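PDB 2AVT: DNA polymerase III beta subunit from Streptococcus pyogenes, which probably forms a ring-shaped dimeric sliding clamp that encircles DNA and tethers the replicative polymerase to its template. Local coordinates for residues L271-R277 with N312-D316; I294-I299 with Q320-D324; H172-K176 with R188-L192. One frame throughout, in Å; residues are numbered along the deposited sequence.

Interaction 1: residues L271-R277 with N312-D316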
# COMPACT_ATOMS: atom_id res chain seq x y z
N LEU A 271 10.40 -11.79 -22.63
CA LEU A 271 9.13 -12.37 -23.06
C LEU A 271 8.01 -11.98 -22.10
O LEU A 271 6.86 -11.77 -22.52
CB LEU A 271 9.23 -13.90 -23.14
CG LEU A 271 7.93 -14.58 -23.58
CD1 LEU A 271 7.50 -13.99 -24.92
CD2 LEU A 271 8.13 -16.09 -23.70
N ARG A 272 8.35 -11.90 -20.82
CA ARG A 272 7.36 -11.52 -19.81
C ARG A 272 6.94 -10.08 -20.06
O ARG A 272 5.75 -9.76 -20.01
CB ARG A 272 7.95 -11.66 -18.40
CG ARG A 272 6.97 -11.33 -17.27
CD ARG A 272 7.49 -11.80 -15.91
NE ARG A 272 8.77 -11.20 -15.57
CZ ARG A 272 8.94 -9.91 -15.28
NH1 ARG A 272 7.91 -9.07 -15.29
NH2 ARG A 272 10.16 -9.45 -14.99
N HIS A 273 7.91 -9.21 -20.34
CA HIS A 273 7.62 -7.81 -20.61
C HIS A 273 6.73 -7.65 -21.83
O HIS A 273 5.81 -6.82 -21.85
CB HIS A 273 8.92 -7.01 -20.83
CG HIS A 273 9.74 -6.83 -19.58
ND1 HIS A 273 9.20 -6.91 -18.32
CD2 HIS A 273 11.05 -6.55 -19.42
CE1 HIS A 273 10.15 -6.68 -17.42
NE2 HIS A 273 11.28 -6.46 -18.07
N ALA A 274 6.99 -8.46 -22.86
CA ALA A 274 6.20 -8.41 -24.09
C ALA A 274 4.76 -8.80 -23.79
O ALA A 274 3.83 -8.12 -24.22
CB ALA A 274 6.80 -9.35 -25.12
N MET A 275 4.60 -9.89 -23.05
CA MET A 275 3.28 -10.38 -22.70
C MET A 275 2.52 -9.43 -21.78
O MET A 275 1.29 -9.40 -21.79
CB MET A 275 3.39 -11.75 -22.03
CG MET A 275 3.95 -12.83 -22.94
SD MET A 275 2.98 -13.01 -24.44
CE MET A 275 3.96 -12.05 -25.59
N GLU A 276 3.25 -8.66 -20.97
CA GLU A 276 2.59 -7.71 -20.08
C GLU A 276 1.92 -6.62 -20.91
O GLU A 276 0.83 -6.16 -20.57
CB GLU A 276 3.61 -7.12 -19.09
CG GLU A 276 4.14 -8.16 -18.10
CD GLU A 276 5.23 -7.64 -17.18
OE1 GLU A 276 6.04 -6.80 -17.62
OE2 GLU A 276 5.30 -8.09 -16.01
N ARG A 277 2.55 -6.23 -22.02
CA ARG A 277 1.97 -5.22 -22.90
C ARG A 277 0.76 -5.81 -23.60
O ARG A 277 -0.24 -5.12 -23.82
CB ARG A 277 2.97 -4.78 -23.96
CG ARG A 277 4.22 -4.14 -23.45
CD ARG A 277 5.06 -3.67 -24.62
NE ARG A 277 6.43 -3.40 -24.20
CZ ARG A 277 7.33 -4.34 -23.92
NH1 ARG A 277 7.01 -5.62 -24.04
NH2 ARG A 277 8.53 -4.00 -23.50
N ASN A 312 1.08 -5.17 -32.10
CA ASN A 312 1.89 -5.86 -33.10
C ASN A 312 3.33 -5.78 -32.59
O ASN A 312 3.96 -4.73 -32.67
CB ASN A 312 1.77 -5.17 -34.46
CG ASN A 312 2.80 -5.67 -35.47
OD1 ASN A 312 4.00 -5.51 -35.28
ND2 ASN A 312 2.32 -6.28 -36.55
N GLU A 313 3.85 -6.89 -32.08
CA GLU A 313 5.20 -6.88 -31.54
C GLU A 313 6.08 -8.07 -31.92
O GLU A 313 5.71 -9.22 -31.70
CB GLU A 313 5.12 -6.78 -30.01
CG GLU A 313 6.46 -6.56 -29.33
CD GLU A 313 6.33 -6.54 -27.82
OE1 GLU A 313 5.48 -5.80 -27.29
OE2 GLU A 313 7.09 -7.28 -27.16
N ASP A 314 7.24 -7.77 -32.49
CA ASP A 314 8.21 -8.79 -32.89
C ASP A 314 8.92 -9.28 -31.62
O ASP A 314 9.42 -8.48 -30.84
CB ASP A 314 9.26 -8.20 -33.84
CG ASP A 314 8.67 -7.79 -35.18
OD1 ASP A 314 7.65 -7.07 -35.19
OD2 ASP A 314 9.24 -8.17 -36.22
N LEU A 315 8.96 -10.60 -31.42
CA LEU A 315 9.61 -11.16 -30.24
C LEU A 315 11.01 -11.69 -30.52
O LEU A 315 11.22 -12.50 -31.42
CB LEU A 315 8.75 -12.29 -29.65
CG LEU A 315 7.38 -11.88 -29.13
CD1 LEU A 315 6.65 -13.09 -28.57
CD2 LEU A 315 7.55 -10.82 -28.06
N ASP A 316 11.98 -11.22 -29.74
CA ASP A 316 13.36 -11.66 -29.87
C ASP A 316 13.44 -13.07 -29.29
O ASP A 316 12.81 -13.36 -28.27
CB ASP A 316 14.29 -10.72 -29.10
CG ASP A 316 15.76 -11.07 -29.27
OD1 ASP A 316 16.07 -12.11 -29.89
OD2 ASP A 316 16.61 -10.30 -28.77
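Ala274 is the low point on the flank of helix 268-282 that faces strand 309-314, and two longer side chains from 312-316 reach into the space its small methyl leaves. Leu315 comes in with CD2 3.4 Å from Ala274 CB, and Glu313 with OE2 2.9 Å from the same Ala274 CB, a very tight fit. Leu315 is the apolar bump, Glu313 the polar one of about equal size. The CD1 of Leu315 settles between two side chains four residues, about one helical turn, apart, 3.9 Å from Leu271 CD1 and 4.1 Å from Met275 CE; the CA-to-CB bond of Met275 points away from the strand, but the side chain curls back to bring its methyl to the leucine. Asp314, between the two, points to the other side, the alternation expected of a strand. This is the helix-on-sheet layering of the DNA-clamp fold, in which helix 268-282 and its companion helix 331-339 cover the inner face of the beta layer; Leu338, Leu334 and Ile335 of that companion continue the apolar packing of Leu271 and Met275. Arg277 walls the polar end of the hollow. Its CD is 3.4 Å from Glu313 OE1, and its NH1 makes a salt bridge of 3.5 Å with Glu313 OE2, an attraction of charges alone because the oxygen lies well out of the guanidinium plane. Glu313 OE1 is hydrogen-bonded to Ser111 of the second subunit, whose strand pairs antiparallel with Asn312 and Glu313 and carries the sheet across the dimer interface.

Interaction 2: residues I294-I299 with Q320-D324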
# COMPACT_ATOMS: atom_id res chain seq x y z
N ILE A 294 4.40 -18.10 -35.06
CA ILE A 294 5.72 -18.68 -35.18
C ILE A 294 6.02 -19.18 -36.59
O ILE A 294 5.35 -20.07 -37.10
CB ILE A 294 5.89 -19.86 -34.21
CG1 ILE A 294 5.72 -19.39 -32.77
CG2 ILE A 294 7.25 -20.50 -34.39
CD1 ILE A 294 5.73 -20.51 -31.76
N THR A 295 7.04 -18.59 -37.21
CA THR A 295 7.46 -18.99 -38.55
C THR A 295 8.98 -18.98 -38.58
O THR A 295 9.61 -18.49 -37.65
CB THR A 295 6.94 -18.02 -39.63
OG1 THR A 295 7.48 -16.71 -39.40
CG2 THR A 295 5.42 -17.96 -39.60
N GLN A 296 9.56 -19.53 -39.65
CA GLN A 296 11.01 -19.57 -39.78
C GLN A 296 11.66 -18.22 -39.49
O GLN A 296 11.49 -17.26 -40.25
CB GLN A 296 11.40 -20.02 -41.19
CG GLN A 296 11.25 -21.51 -41.44
CD GLN A 296 11.68 -21.91 -42.85
OE1 GLN A 296 12.77 -21.54 -43.30
NE2 GLN A 296 10.84 -22.68 -43.53
N ASN A 297 12.39 -18.15 -38.39
CA ASN A 297 13.08 -16.93 -38.00
C ASN A 297 12.17 -15.70 -37.98
O ASN A 297 12.49 -14.67 -38.56
CB ASN A 297 14.26 -16.68 -38.94
CG ASN A 297 14.96 -17.97 -39.33
OD1 ASN A 297 15.30 -18.79 -38.48
ND2 ASN A 297 15.18 -18.15 -40.63
N HIS A 298 11.04 -15.83 -37.30
CA HIS A 298 10.08 -14.73 -37.21
C HIS A 298 8.99 -15.09 -36.21
O HIS A 298 8.10 -15.89 -36.50
CB HIS A 298 9.46 -14.44 -38.58
CG HIS A 298 8.47 -13.32 -38.57
ND1 HIS A 298 7.40 -13.27 -37.70
CD2 HIS A 298 8.37 -12.21 -39.34
CE1 HIS A 298 6.69 -12.19 -37.94
NE2 HIS A 298 7.25 -11.52 -38.93
N ILE A 299 9.07 -14.50 -35.02
CA ILE A 299 8.09 -14.74 -33.97
C ILE A 299 7.48 -13.39 -33.60
O ILE A 299 8.21 -12.42 -33.36
CB ILE A 299 8.75 -15.36 -32.72
CG1 ILE A 299 9.59 -16.57 -33.14
CG2 ILE A 299 7.68 -15.80 -31.73
CD1 ILE A 299 8.82 -17.61 -33.91
N GLN A 320 15.10 -21.62 -32.14
CA GLN A 320 13.83 -22.24 -32.49
C GLN A 320 14.07 -23.50 -33.31
O GLN A 320 15.17 -23.73 -33.81
CB GLN A 320 12.96 -21.26 -33.27
CG GLN A 320 13.50 -20.88 -34.64
CD GLN A 320 12.67 -19.80 -35.31
OE1 GLN A 320 11.47 -19.96 -35.52
NE2 GLN A 320 13.31 -18.68 -35.65
N SER A 321 13.02 -24.30 -33.44
CA SER A 321 13.08 -25.54 -34.21
C SER A 321 11.68 -26.10 -34.33
O SER A 321 10.81 -25.84 -33.49
CB SER A 321 13.99 -26.56 -33.50
OG SER A 321 13.46 -26.93 -32.25
N GLY A 322 11.45 -26.88 -35.38
CA GLY A 322 10.13 -27.45 -35.59
C GLY A 322 9.36 -26.67 -36.63
O GLY A 322 9.90 -25.78 -37.29
N SER A 323 8.08 -27.01 -36.77
CA SER A 323 7.22 -26.37 -37.76
C SER A 323 6.64 -25.03 -37.31
O SER A 323 6.61 -24.70 -36.12
CB SER A 323 6.07 -27.31 -38.12
OG SER A 323 5.33 -27.66 -36.96
N ASP A 324 6.17 -24.27 -38.29
CA ASP A 324 5.57 -22.97 -38.04
C ASP A 324 4.27 -23.21 -37.27
O ASP A 324 3.71 -24.30 -37.32
CB ASP A 324 5.27 -22.27 -39.36
CG ASP A 324 6.53 -21.87 -40.10
OD1 ASP A 324 7.53 -22.61 -40.00
OD2 ASP A 324 6.52 -20.83 -40.80
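Gln320 and Asp324 each lose 88 Å² to the contact, far more than any other residue, and they grip the hairpin turn 294-299 from two separate points. Gln320, reaching from its strand, lays its amide against the turn. The amide end comes close to the backbone of Thr295 and Asn297, and the same end also lies near the side chains of Ile294 and Ile299. Between the two gripping residues the chain of 320-324 bows outward: Ser321 and Gly322 do not touch the turn, and Gly322 has backbone angles (phi 101°, psi -172°) at which any CB would collide with Ser321 O. The turn itself is a tight two-residue beta hairpin, Gln296 and Asn297 linking strand 290-295 to strand 298-305, with Asn297 in the left-handed region. Thr295 and His298 close it: Thr295 N donates to His298 O at 3.0 Å, His298 N returns a weak bond to Thr295 O at 3.0 Å, and Thr295 OG1 adds a third to His298 O at 3.1 Å. Asp324 meets the start of this turn. Its CA sits 3.1 Å from Ile294 O, and its OD2 lies 3.1 Å from Thr295 CA and equally 3.1 Å from Thr295 CB, then 3.5 Å from Gln296 N. Ile294, third in buried area with 43 Å², points its CA-to-CB bond sideways to 320-324 and also packs on Val264 of strand 262-267; its backbone pairs with Leu325, where the chain leaving Asp324 joins the hairpin's sheet.

Interaction 3: residues H172-K176 with R188-L192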
# COMPACT_ATOMS: atom_id res chain seq x y z
N HIS A 172 8.22 -44.33 -1.96
CA HIS A 172 9.06 -43.86 -0.85
C HIS A 172 10.16 -42.88 -1.25
O HIS A 172 11.02 -42.58 -0.43
CB HIS A 172 9.71 -45.05 -0.14
CG HIS A 172 8.74 -46.01 0.48
ND1 HIS A 172 7.99 -45.69 1.59
CD2 HIS A 172 8.42 -47.28 0.15
CE1 HIS A 172 7.24 -46.73 1.92
NE2 HIS A 172 7.49 -47.71 1.06
N LYS A 173 10.14 -42.37 -2.47
CA LYS A 173 11.21 -41.46 -2.86
C LYS A 173 10.86 -40.47 -3.95
O LYS A 173 11.53 -39.45 -4.10
CB LYS A 173 12.43 -42.28 -3.32
CG LYS A 173 12.28 -42.85 -4.72
CD LYS A 173 13.56 -43.50 -5.21
CE LYS A 173 13.51 -43.74 -6.72
NZ LYS A 173 12.29 -44.49 -7.11
N ASP A 174 9.83 -40.76 -4.73
CA ASP A 174 9.43 -39.86 -5.80
C ASP A 174 8.45 -38.81 -5.28
O ASP A 174 7.32 -39.13 -4.91
CB ASP A 174 8.81 -40.67 -6.95
CG ASP A 174 9.82 -41.58 -7.63
OD1 ASP A 174 10.81 -41.06 -8.20
OD2 ASP A 174 9.64 -42.82 -7.60
N PHE A 175 8.91 -37.56 -5.24
CA PHE A 175 8.12 -36.43 -4.74
C PHE A 175 7.47 -35.62 -5.86
O PHE A 175 8.15 -35.18 -6.79
CB PHE A 175 9.05 -35.52 -3.92
CG PHE A 175 8.36 -34.33 -3.28
CD1 PHE A 175 8.09 -33.19 -4.01
CD2 PHE A 175 8.04 -34.35 -1.94
CE1 PHE A 175 7.52 -32.08 -3.41
CE2 PHE A 175 7.47 -33.24 -1.33
CZ PHE A 175 7.21 -32.11 -2.07
N LYS A 176 6.16 -35.41 -5.78
CA LYS A 176 5.48 -34.61 -6.80
C LYS A 176 4.60 -33.52 -6.17
O LYS A 176 3.84 -33.76 -5.25
CB LYS A 176 4.60 -35.48 -7.72
CG LYS A 176 3.90 -34.68 -8.81
CD LYS A 176 2.93 -35.52 -9.64
CE LYS A 176 1.76 -36.02 -8.81
NZ LYS A 176 0.80 -36.84 -9.60
N ARG A 188 6.22 -29.93 -10.14
CA ARG A 188 7.60 -30.04 -9.70
C ARG A 188 7.85 -31.47 -9.23
O ARG A 188 7.16 -31.97 -8.35
CB ARG A 188 7.88 -29.06 -8.55
CG ARG A 188 9.33 -29.05 -8.04
CD ARG A 188 10.31 -28.51 -9.09
NE ARG A 188 11.70 -28.62 -8.66
CZ ARG A 188 12.26 -27.88 -7.71
NH1 ARG A 188 11.55 -26.96 -7.07
NH2 ARG A 188 13.53 -28.08 -7.37
N LEU A 189 8.85 -32.12 -9.83
CA LEU A 189 9.19 -33.49 -9.45
C LEU A 189 10.57 -33.48 -8.81
O LEU A 189 11.48 -32.80 -9.27
CB LEU A 189 9.23 -34.41 -10.67
CG LEU A 189 7.98 -34.51 -11.54
CD1 LEU A 189 8.23 -35.59 -12.59
CD2 LEU A 189 6.76 -34.86 -10.70
N ILE A 190 10.71 -34.24 -7.74
CA ILE A 190 11.98 -34.33 -7.03
C ILE A 190 12.13 -35.76 -6.56
O ILE A 190 11.14 -36.42 -6.27
CB ILE A 190 11.99 -33.38 -5.81
CG1 ILE A 190 12.03 -31.92 -6.28
CG2 ILE A 190 13.17 -33.68 -4.92
CD1 ILE A 190 12.04 -30.91 -5.15
N THR A 191 13.37 -36.24 -6.53
CA THR A 191 13.64 -37.59 -6.04
C THR A 191 14.36 -37.38 -4.73
O THR A 191 15.41 -36.73 -4.69
CB THR A 191 14.57 -38.41 -6.98
OG1 THR A 191 14.09 -38.34 -8.33
CG2 THR A 191 14.58 -39.87 -6.54
N LEU A 192 13.82 -37.91 -3.64
CA LEU A 192 14.45 -37.74 -2.33
C LEU A 192 15.75 -38.54 -2.26
O LEU A 192 15.88 -39.59 -2.89
CB LEU A 192 13.51 -38.23 -1.23
CG LEU A 192 12.09 -37.66 -1.20
CD1 LEU A 192 11.38 -38.15 0.06
CD2 LEU A 192 12.14 -36.14 -1.24
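Arg188 opens the pairing with its backbone, its O receiving a CA-H...O contact from Lys176 CA at 3.5 Å, while its guanidinium leads off to a salt bridge with Glu148 of helix 139-149. Leu189 stands beside Lys176 in a non-hydrogen-bonded pair, its CD2 3.4 Å from Lys176 CG; the lysine ammonium goes on to Asp253. Ile190 and Phe175 form the hydrogen-bonded pair: Phe175 N donates to Ile190 O at 2.7 Å and Ile190 N to Phe175 O at 2.9 Å. Their CB atoms lie 4.1 Å apart, on the face covered by helix 139-149. Thr191 returns to the face of Leu189, opposite Asp174, with its CA 3.4 Å from Lys173 O. Leu192 N is hydrogen-bonded to Lys173 O at 2.8 Å, and Leu192 CD2 lies 4.1 Å from Phe175 CB, extending the apolar patch. At the start of strand 174-180, Lys173 and Asp174 lie together across from Ser170 of strand 164-170, a classic beta bulge, and Lys173 NZ bridges to Asp174 OD2 at 3.2 Å, an oxygen shared with Asn171. This is the open end of the antiparallel beta hairpin formed by strands 174-180 and 184-191, in the central domain of the DNA-clamp fold.

In the fold
Interactions 1 and 2 are neighbours in the C-terminal domain, their centres 16 Å apart, and they touch directly: Leu315 N lies 2.8 Å from Ile299 O, probably a hydrogen bond, and strands 309-314 and 298-305 are neighbours in one sheet. Their segments alternate along the chain, so the two contacts interlock. Interaction 1 reaches the second subunit, whereas no other chain of the assembly touches interaction 2. Interaction 3 belongs to the central domain, its centre 35 Å from each of the others and its nearest atoms about 18 Å from interaction 1 and about 22 Å from interaction 2. Even so, strands 184-191 and 319-322 belong to one sheet that joins the two domains.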